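Local coordinates for protein lectin-related NK cell receptor LY49L1 (Mus musculus, PDB 3G8K) that is a natural killer cell receptor of the Ly49 family that probably recognises MHC class I, here represented by its C-type lectin-like domain, at residues A[24-29]-A[117-122]. The protein carries 1 engineered substitution. Numbering follows the deposited sequence.
Sequences DRKTWS and FICICG
R25 lays its CG against CD1 of I118, 3.6 Å away, where the loop leading into helix 28-37 passes beside F117 and strand 118-124 in this C-type lectin-like domain. The arginine's methylene and the isoleucine's methyl meet with their side chains at a slant. In R25 the CG is anti to the carbonyl carbon (chi1 -67°), which sets it beside the backbone N, where it meets CD1; the bends at chi2 and chi3 lie beyond the touching atom. I118 starts out pointing away from the loop, and its CG1 branch turns back to bring CD1 up to the arginine.

Beside this hydrophobic touch, K26 and F117 form a single antiparallel bridge, a hydrogen-bonded pair. The bond from K26 N to F117 O, 3.0 Å, is nearly straight, 170° at the hydrogen, although the donor comes in from above the carbonyl plane. The return bond, F117 N to K26 O, is also 3.0 Å but more bent, and the position of K26 O is less certain. The same F117 O lies 3.5 Å from R25 CA in a CA-H...O contact. With only one bridge, the loop soon parts from the strand: T27 N-caps the helix through OG1 to G30 N, and W28 points its CB away from the strand, its indole lying edge-to-face with W64. F117 also sets its ring edge-to-face with W64, which therefore meets an aromatic ring from each segment.

Further along the strand, the disulfides of C119 to C31 and C121 to C35 tie it covalently to helix 28-37. The first bond reaches this contact directly, for the lysine's CB rests on its sulfur, with K26 CB 4.1 Å from C119 SG.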
ATOM      1  N   ASP A  24      -7.794  -0.008 -15.968  1.00 31.80           N
ATOM      2  CA  ASP A  24      -9.132   0.207 -16.480  1.00 31.89           C
ATOM      3  C   ASP A  24     -10.221  -0.382 -15.574  1.00 31.08           C
ATOM      4  O   ASP A  24     -10.131  -1.489 -15.035  1.00 30.35           O
ATOM      5  CB  ASP A  24      -9.281  -0.425 -17.849  1.00 32.40           C
ATOM      6  CG  ASP A  24      -8.391   0.232 -18.903  1.00 38.08           C
ATOM      7  OD1 ASP A  24      -8.013  -0.470 -19.880  1.00 44.72           O
ATOM      8  OD2 ASP A  24      -8.069   1.434 -18.777  1.00 40.29           O
ATOM      9  N   ARG A  25     -11.263   0.406 -15.443  1.00 30.10           N
ATOM     10  CA  ARG A  25     -12.462  -0.006 -14.776  1.00 29.78           C
ATOM     11  C   ARG A  25     -13.157  -1.058 -15.606  1.00 29.13           C
ATOM     12  O   ARG A  25     -13.252  -0.903 -16.826  1.00 28.50           O
ATOM     13  CB  ARG A  25     -13.333   1.227 -14.658  1.00 28.01           C
ATOM     14  CG  ARG A  25     -12.645   2.157 -13.730  1.00 29.07           C
ATOM     15  CD  ARG A  25     -13.639   2.937 -12.950  1.00 36.89           C
ATOM     16  NE  ARG A  25     -13.837   4.278 -13.499  1.00 42.65           N
ATOM     17  CZ  ARG A  25     -14.744   4.613 -14.414  1.00 46.25           C
ATOM     18  NH1 ARG A  25     -15.569   3.730 -14.968  1.00 49.49           N
ATOM     19  NH2 ARG A  25     -14.824   5.866 -14.772  1.00 50.07           N
ATOM     20  N   LYS A  26     -13.700  -2.091 -14.951  1.00 27.89           N
ATOM     21  CA  LYS A  26     -14.346  -3.180 -15.690  1.00 27.38           C
ATOM     22  C   LYS A  26     -15.543  -3.685 -14.941  1.00 27.98           C
ATOM     23  O   LYS A  26     -15.655  -3.493 -13.697  1.00 27.98           O
ATOM     24  CB  LYS A  26     -13.382  -4.385 -15.989  1.00 27.32           C
ATOM     25  CG  LYS A  26     -12.256  -4.067 -17.001  1.00 28.87           C
ATOM     26  CD  LYS A  26     -11.073  -5.057 -17.042  1.00 25.25           C
ATOM     27  CE  LYS A  26      -9.916  -4.354 -17.755  1.00 30.23           C
ATOM     28  NZ  LYS A  26      -9.950  -4.570 -19.222  1.00 25.75           N
ATOM     29  N   THR A  27     -16.386  -4.393 -15.685  1.00 27.51           N
ATOM     30  CA  THR A  27     -17.569  -5.042 -15.188  1.00 27.77           C
ATOM     31  C   THR A  27     -17.087  -6.097 -14.228  1.00 27.60           C
ATOM     32  O   THR A  27     -15.950  -6.485 -14.317  1.00 28.88           O
ATOM     33  CB  THR A  27     -18.296  -5.744 -16.368  1.00 28.88           C
ATOM     34  OG1 THR A  27     -17.403  -6.696 -17.019  1.00 27.86           O
ATOM     35  CG2 THR A  27     -18.854  -4.681 -17.389  1.00 25.38           C
ATOM     36  N   TRP A  28     -17.943  -6.628 -13.358  1.00 27.45           N
ATOM     37  CA  TRP A  28     -17.457  -7.631 -12.403  1.00 27.31           C
ATOM     38  C   TRP A  28     -16.842  -8.803 -13.145  1.00 28.13           C
ATOM     39  O   TRP A  28     -15.825  -9.342 -12.727  1.00 28.32           O
ATOM     40  CB  TRP A  28     -18.596  -8.123 -11.527  1.00 26.46           C
ATOM     41  CG  TRP A  28     -18.192  -9.050 -10.397  1.00 26.15           C
ATOM     42  CD1 TRP A  28     -17.909  -8.694  -9.094  1.00 24.62           C
ATOM     43  CD2 TRP A  28     -18.072 -10.484 -10.453  1.00 27.96           C
ATOM     44  NE1 TRP A  28     -17.641  -9.814  -8.348  1.00 28.26           N
ATOM     45  CE2 TRP A  28     -17.723 -10.923  -9.152  1.00 28.12           C
ATOM     46  CE3 TRP A  28     -18.224 -11.453 -11.479  1.00 24.48           C
ATOM     47  CZ2 TRP A  28     -17.498 -12.270  -8.867  1.00 26.02           C
ATOM     48  CZ3 TRP A  28     -18.017 -12.777 -11.182  1.00 26.75           C
ATOM     49  CH2 TRP A  28     -17.661 -13.186  -9.903  1.00 23.72           C
ATOM     50  N   SER A  29     -17.471  -9.208 -14.249  1.00 29.21           N
ATOM     51  CA  SER A  29     -17.068 -10.430 -14.961  1.00 28.01           C
ATOM     52  C   SER A  29     -15.749 -10.178 -15.658  1.00 26.19           C
ATOM     53  O   SER A  29     -14.935 -11.040 -15.777  1.00 26.46           O
ATOM     54  CB  SER A  29     -18.157 -10.818 -15.995  1.00 28.67           C
ATOM     55  OG  SER A  29     -18.889 -11.942 -15.520  1.00 32.69           O
ATOM     56  N   PHE A 117     -16.028  -0.904 -12.168  1.00 25.33           N
ATOM     57  CA  PHE A 117     -15.202  -0.498 -10.998  1.00 23.30           C
ATOM     58  C   PHE A 117     -13.728  -1.013 -11.137  1.00 22.19           C
ATOM     59  O   PHE A 117     -13.437  -1.868 -11.978  1.00 18.36           O
ATOM     60  CB  PHE A 117     -15.880  -0.974  -9.655  1.00 23.87           C
ATOM     61  CG  PHE A 117     -17.240  -0.316  -9.430  1.00 24.34           C
ATOM     62  CD1 PHE A 117     -18.410  -1.016  -9.599  1.00 27.69           C
ATOM     63  CD2 PHE A 117     -17.320   1.024  -9.111  1.00 24.89           C
ATOM     64  CE1 PHE A 117     -19.655  -0.412  -9.409  1.00 23.46           C
ATOM     65  CE2 PHE A 117     -18.560   1.641  -8.955  1.00 27.65           C
ATOM     66  CZ  PHE A 117     -19.719   0.899  -9.080  1.00 25.84           C
ATOM     67  N   ILE A 118     -12.811  -0.429 -10.367  1.00 23.58           N
ATOM     68  CA  ILE A 118     -11.419  -0.914 -10.295  1.00 23.46           C
ATOM     69  C   ILE A 118     -11.434  -2.379  -9.850  1.00 24.27           C
ATOM     70  O   ILE A 118     -12.079  -2.696  -8.897  1.00 24.38           O
ATOM     71  CB  ILE A 118     -10.533  -0.055  -9.385  1.00 25.56           C
ATOM     72  CG1 ILE A 118     -10.442   1.421  -9.884  1.00 26.83           C
ATOM     73  CG2 ILE A 118      -9.047  -0.620  -9.310  1.00 24.79           C
ATOM     74  CD1 ILE A 118      -9.970   1.511 -11.335  1.00 32.90           C
ATOM     75  N   CYS A 119     -10.715  -3.248 -10.548  1.00 24.17           N
ATOM     76  CA  CYS A 119     -10.460  -4.637 -10.061  1.00 25.45           C
ATOM     77  C   CYS A 119      -9.347  -4.686  -9.026  1.00 24.67           C
ATOM     78  O   CYS A 119      -8.246  -4.175  -9.227  1.00 24.12           O
ATOM     79  CB  CYS A 119     -10.148  -5.630 -11.225  1.00 22.93           C
ATOM     80  SG  CYS A 119     -10.898  -5.224 -12.836  1.00 26.37           S
ATOM     81  N   ILE A 120      -9.642  -5.276  -7.867  1.00 25.71           N
ATOM     82  CA  ILE A 120      -8.546  -5.646  -7.010  1.00 25.37           C
ATOM     83  C   ILE A 120      -8.445  -7.181  -7.062  1.00 26.14           C
ATOM     84  O   ILE A 120      -9.437  -7.914  -6.740  1.00 25.21           O
ATOM     85  CB  ILE A 120      -8.631  -5.068  -5.600  1.00 25.99           C
ATOM     86  CG1 ILE A 120      -7.461  -5.534  -4.749  1.00 24.12           C
ATOM     87  CG2 ILE A 120      -9.948  -5.455  -4.892  1.00 28.75           C
ATOM     88  CD1 ILE A 120      -7.517  -4.901  -3.339  1.00 28.21           C
ATOM     89  N   CYS A 121      -7.279  -7.623  -7.567  1.00 25.14           N
ATOM     90  CA  CYS A 121      -6.871  -9.032  -7.664  1.00 25.01           C
ATOM     91  C   CYS A 121      -6.000  -9.463  -6.478  1.00 24.06           C
ATOM     92  O   CYS A 121      -5.082  -8.791  -6.130  1.00 25.45           O
ATOM     93  CB  CYS A 121      -6.051  -9.225  -8.904  1.00 24.19           C
ATOM     94  SG  CYS A 121      -6.849  -8.580 -10.412  1.00 26.73           S
ATOM     95  N   GLY A 122      -6.277 -10.568  -5.820  1.00 25.94           N
ATOM     96  CA  GLY A 122      -5.307 -11.023  -4.821  1.00 24.64           C
ATOM     97  C   GLY A 122      -4.537 -12.264  -5.272  1.00 24.03           C
ATOM     98  O   GLY A 122      -5.007 -13.034  -6.115  1.00 25.15           O
TER